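Local coordinates for protein plantazolicin methyltransferase BamL (PDB 5DLY) that probably transfers a methyl group from S-adenosylmethionine to the N-terminal amine of desmethyl-plantazolicin, acting as the N-methyltransferase of plantazolicin biosynthesis, at residues L161-L166 with M192-Q197. Residues are numbered along the deposited sequence; the frame is centred on the assembly and turned at random.
With 5D7 (prop-2-en-1-yl 2-[(1S)-1-amino-4-carbamimidamidobutyl]-1,3-thiazole-4-carboxylate), chain B.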
ATOM      1  N   LEU A 161      -6.474  -0.449   5.475  1.00  9.81           N
ATOM      2  CA  LEU A 161      -7.672  -0.731   6.260  1.00 10.21           C
ATOM      3  C   LEU A 161      -8.631   0.452   6.285  1.00 10.53           C
ATOM      4  O   LEU A 161      -8.200   1.609   6.279  1.00 10.76           O
ATOM      5  CB  LEU A 161      -7.282  -1.043   7.702  1.00 10.33           C
ATOM      6  CG  LEU A 161      -6.343  -2.222   7.936  1.00 10.76           C
ATOM      7  CD1 LEU A 161      -6.018  -2.320   9.422  1.00 11.09           C
ATOM      8  CD2 LEU A 161      -6.947  -3.517   7.429  1.00 11.82           C
ATOM      9  N   ASP A 162      -9.927   0.141   6.326  1.00 11.08           N
ATOM     10  CA  ASP A 162     -10.977   1.135   6.553  1.00 12.09           C
ATOM     11  C   ASP A 162     -11.383   1.025   8.013  1.00 12.16           C
ATOM     12  O   ASP A 162     -11.735  -0.062   8.471  1.00 12.32           O
ATOM     13  CB  ASP A 162     -12.176   0.827   5.647  1.00 13.12           C
ATOM     14  CG  ASP A 162     -13.255   1.904   5.683  1.00 14.57           C
ATOM     15  OD1 ASP A 162     -13.434   2.575   6.717  1.00 15.58           O
ATOM     16  OD2 ASP A 162     -13.948   2.046   4.653  1.00 17.10           O
ATOM     17  N   ARG A 163     -11.348   2.147   8.735  1.00 12.50           N
ATOM     18  CA  ARG A 163     -11.706   2.152  10.161  1.00 13.45           C
ATOM     19  C   ARG A 163     -13.104   1.574  10.427  1.00 14.27           C
ATOM     20  O   ARG A 163     -13.330   0.938  11.468  1.00 14.23           O
ATOM     21  CB  ARG A 163     -11.571   3.561  10.759  1.00 13.39           C
ATOM     22  CG  ARG A 163     -11.886   3.635  12.249  1.00 13.93           C
ATOM     23  CD  ARG A 163     -11.418   4.942  12.875  1.00 14.14           C
ATOM     24  NE  ARG A 163     -12.371   6.039  12.683  1.00 14.74           N
ATOM     25  CZ  ARG A 163     -12.207   7.054  11.835  1.00 14.92           C
ATOM     26  NH1 ARG A 163     -13.136   8.001  11.748  1.00 15.66           N
ATOM     27  NH2 ARG A 163     -11.125   7.133  11.066  1.00 15.34           N
ATOM     28  N   ASN A 164     -14.019   1.776   9.482  1.00 15.10           N
ATOM     29  CA  ASN A 164     -15.398   1.305   9.630  1.00 16.50           C
ATOM     30  C   ASN A 164     -15.516  -0.218   9.550  1.00 17.11           C
ATOM     31  O   ASN A 164     -16.574  -0.775   9.841  1.00 17.89           O
ATOM     32  CB  ASN A 164     -16.327   1.977   8.609  1.00 17.05           C
ATOM     33  CG  ASN A 164     -16.570   3.458   8.899  1.00 18.25           C
ATOM     34  OD1 ASN A 164     -16.728   4.257   7.977  1.00 19.75           O
ATOM     35  ND2 ASN A 164     -16.614   3.823  10.172  1.00 17.92           N
ATOM     36  N   SER A 165     -14.424  -0.884   9.167  1.00 17.23           N
ATOM     37  CA  SER A 165     -14.397  -2.346   9.024  1.00 17.35           C
ATOM     38  C   SER A 165     -13.921  -3.112  10.265  1.00 18.14           C
ATOM     39  O   SER A 165     -13.773  -4.339  10.212  1.00 17.92           O
ATOM     40  CB  SER A 165     -13.521  -2.742   7.827  1.00 17.17           C
ATOM     41  OG  SER A 165     -14.102  -2.328   6.608  1.00 17.97           O
ATOM     42  N   LEU A 166     -13.689  -2.399  11.372  1.00 18.91           N
ATOM     43  CA  LEU A 166     -13.139  -2.997  12.600  1.00 20.75           C
ATOM     44  C   LEU A 166     -13.881  -4.269  13.024  1.00 21.52           C
ATOM     45  O   LEU A 166     -13.258  -5.316  13.239  1.00 21.19           O
ATOM     46  CB  LEU A 166     -13.123  -1.976  13.748  1.00 21.88           C
ATOM     47  CG  LEU A 166     -12.615  -2.364  15.151  1.00 22.84           C
ATOM     48  CD1 LEU A 166     -11.442  -3.342  15.146  1.00 23.50           C
ATOM     49  CD2 LEU A 166     -12.250  -1.111  15.940  1.00 24.01           C
ATOM     50  N   MET A 192     -13.360   5.769   4.481  1.00 15.65           N
ATOM     51  CA  MET A 192     -13.465   6.127   3.076  1.00 17.89           C
ATOM     52  C   MET A 192     -13.626   7.638   2.872  1.00 17.51           C
ATOM     53  O   MET A 192     -12.932   8.237   2.049  1.00 16.88           O
ATOM     54  CB  MET A 192     -14.638   5.378   2.442  1.00 20.57           C
ATOM     55  CG  MET A 192     -14.893   5.758   1.000  1.00 24.49           C
ATOM     56  SD  MET A 192     -13.377   5.656   0.045  1.00 30.39           S
ATOM     57  CE  MET A 192     -13.170   3.881  -0.045  1.00 27.52           C
ATOM     58  N   GLU A 193     -14.546   8.231   3.631  1.00 17.73           N
ATOM     59  CA  GLU A 193     -14.806   9.665   3.588  1.00 18.16           C
ATOM     60  C   GLU A 193     -13.539  10.491   3.853  1.00 16.69           C
ATOM     61  O   GLU A 193     -13.229  11.424   3.100  1.00 16.58           O
ATOM     62  CB  GLU A 193     -15.896  10.001   4.612  1.00 19.81           C
ATOM     63  CG  GLU A 193     -16.221  11.475   4.753  1.00 22.44           C
ATOM     64  CD  GLU A 193     -17.204  11.728   5.878  1.00 23.59           C
ATOM     65  OE1 GLU A 193     -16.777  11.798   7.053  1.00 24.44           O
ATOM     66  OE2 GLU A 193     -18.406  11.856   5.579  1.00 25.85           O
ATOM     67  N   GLU A 194     -12.807  10.144   4.909  1.00 15.66           N
ATOM     68  CA  GLU A 194     -11.590  10.870   5.283  1.00 15.01           C
ATOM     69  C   GLU A 194     -10.491  10.710   4.244  1.00 14.35           C
ATOM     70  O   GLU A 194      -9.767  11.658   3.954  1.00 14.33           O
ATOM     71  CB  GLU A 194     -11.072  10.412   6.645  1.00 15.88           C
ATOM     72  CG  GLU A 194     -11.957  10.816   7.814  1.00 16.46           C
ATOM     73  CD  GLU A 194     -11.640  10.046   9.078  1.00 17.15           C
ATOM     74  OE1 GLU A 194     -10.907   9.030   9.010  1.00 17.20           O
ATOM     75  OE2 GLU A 194     -12.122  10.458  10.156  1.00 17.93           O
ATOM     76  N   PHE A 195     -10.366   9.496   3.714  1.00 14.01           N
ATOM     77  CA  PHE A 195      -9.364   9.176   2.705  1.00 13.92           C
ATOM     78  C   PHE A 195      -9.620   9.959   1.419  1.00 14.34           C
ATOM     79  O   PHE A 195      -8.682  10.506   0.821  1.00 13.91           O
ATOM     80  CB  PHE A 195      -9.390   7.661   2.465  1.00 13.24           C
ATOM     81  CG  PHE A 195      -8.248   7.123   1.633  1.00 12.83           C
ATOM     82  CD1 PHE A 195      -6.935   7.532   1.846  1.00 13.07           C
ATOM     83  CD2 PHE A 195      -8.497   6.157   0.670  1.00 13.11           C
ATOM     84  CE1 PHE A 195      -5.893   7.003   1.084  1.00 13.37           C
ATOM     85  CE2 PHE A 195      -7.462   5.619  -0.090  1.00 12.98           C
ATOM     86  CZ  PHE A 195      -6.159   6.050   0.118  1.00 13.30           C
ATOM     87  N   LYS A 196     -10.890  10.028   1.011  1.00 15.12           N
ATOM     88  CA  LYS A 196     -11.296  10.807  -0.171  1.00 16.73           C
ATOM     89  C   LYS A 196     -10.931  12.280  -0.019  1.00 17.14           C
ATOM     90  O   LYS A 196     -10.390  12.892  -0.951  1.00 17.16           O
ATOM     91  CB  LYS A 196     -12.802  10.673  -0.423  1.00 17.89           C
ATOM     92  CG  LYS A 196     -13.222   9.439  -1.209  1.00 20.08           C
ATOM     93  CD  LYS A 196     -14.655   9.604  -1.707  1.00 21.39           C
ATOM     94  CE  LYS A 196     -15.037   8.547  -2.736  1.00 22.54           C
ATOM     95  NZ  LYS A 196     -16.084   7.599  -2.255  1.00 23.32           N
ATOM     96  N   GLN A 197     -11.213  12.834   1.161  1.00 17.35           N
ATOM     97  CA  GLN A 197     -10.878  14.224   1.458  1.00 18.54           C
ATOM     98  C   GLN A 197      -9.370  14.460   1.389  1.00 17.19           C
ATOM     99  O   GLN A 197      -8.913  15.457   0.818  1.00 17.45           O
ATOM    100  CB  GLN A 197     -11.427  14.643   2.825  1.00 20.53           C
ATOM    101  CG  GLN A 197     -11.399  16.151   3.069  1.00 23.80           C
ATOM    102  CD  GLN A 197     -12.036  16.960   1.948  1.00 25.54           C
ATOM    103  OE1 GLN A 197     -13.162  16.689   1.518  1.00 28.22           O
ATOM    104  NE2 GLN A 197     -11.314  17.966   1.470  1.00 26.57           N
TER
HETATM  105  O9  5D7 B 300      -4.764  -6.070   5.526  1.00 16.75           O
HETATM  106  C6  5D7 B 300      -5.003  -6.352   6.691  1.00 16.40           C
HETATM  107  O7  5D7 B 300      -6.181  -7.105   7.047  1.00 18.14           O
HETATM  108  C8  5D7 B 300      -7.180  -7.442   6.081  1.00 20.46           C
HETATM  109  C2  5D7 B 300      -4.083  -5.962   7.786  1.00 14.60           C
HETATM  110  N3  5D7 B 300      -2.850  -5.442   7.545  1.00 13.79           N
HETATM  111  C4  5D7 B 300      -2.131  -5.148   8.638  1.00 13.23           C
HETATM  112  S5  5D7 B 300      -3.053  -5.571  10.044  1.00 13.61           S
HETATM  113  C1  5D7 B 300      -4.410  -6.132   9.139  1.00 14.40           C
HETATM  114  CA  5D7 B 300      -0.770  -4.586   8.771  1.00 12.82           C
HETATM  115  N   5D7 B 300      -0.165  -4.577   7.445  1.00 13.74           N
HETATM  116  CB  5D7 B 300      -0.786  -3.174   9.373  1.00 12.17           C
HETATM  117  CG  5D7 B 300      -1.870  -2.230   8.840  1.00 11.60           C
HETATM  118  CD  5D7 B 300      -1.362  -0.798   8.912  1.00 11.40           C
HETATM  119  NE  5D7 B 300      -2.438   0.110   8.538  1.00 11.25           N
HETATM  120  CZ  5D7 B 300      -3.381   0.646   9.316  1.00 10.96           C
HETATM  121  NH2 5D7 B 300      -4.246   1.415   8.815  1.00 11.00           N
HETATM  122  NH1 5D7 B 300      -3.403   0.409  10.566  1.00 10.97           N
HETATM  123  C3  5D7 B 300      -8.299  -8.160   6.790  1.00 22.92           C
HETATM  124  C5  5D7 B 300      -8.975  -9.122   6.193  1.00 24.55           C
HETATM  125  O   HOH W   1     -15.857   3.903   5.266  1.00 22.41           O
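R163 and E194 hold the two segments together through a bidentate salt bridge, the guanidinium meeting the carboxylate end-on with one nitrogen to each oxygen. The shorter arm runs from R163 NH2 to E194 OE1 at 2.8 Å, nearly straight at 167° and arriving on the syn side of the carboxylate; the longer, R163 NH1 to E194 OE2, spans 3.1 Å. Because the two planes are turned 39° apart, NH1 comes to OE2 from above the carboxylate plane, although both oxygens stay close to the plane of the guanidinium. R163 reaches this position through a bend at chi3 (83°). Each partner is tied down a second time: R163 NH2 also donates to S189 O, and E194 OE1 also accepts from T191 N, just ahead of helix 192-203.

Away from the ion pair, a water bridges the segments. It donates to D162 OD2 at 2.7 Å and to N164 OD1 at 2.9 Å, and accepts from M192 N at 3.2 Å, linking the helix start to D162. The other carboxylate oxygen, D162 OD1, accepts from N164 N at 2.9 Å, forming an Asx turn at the start of the 3-10 segment 163-165. This turn follows strand 154-160 of the Rossmann-like methyltransferase sheet, and the contact joins that strand's C-terminal loop to helix 192-203.

Packing across the interface is sparse: M192 CB lies 4.1 Å from D162 OD2, the two side chains crossing at about a right angle, and both residues rest on L258 of strand 258-265. Just before D162, L161 lines the substrate-analogue pocket, its CD2 3.5 Å from C6, the ester carbonyl carbon of 5D7, and its CD1 near the analogue's guanidine group.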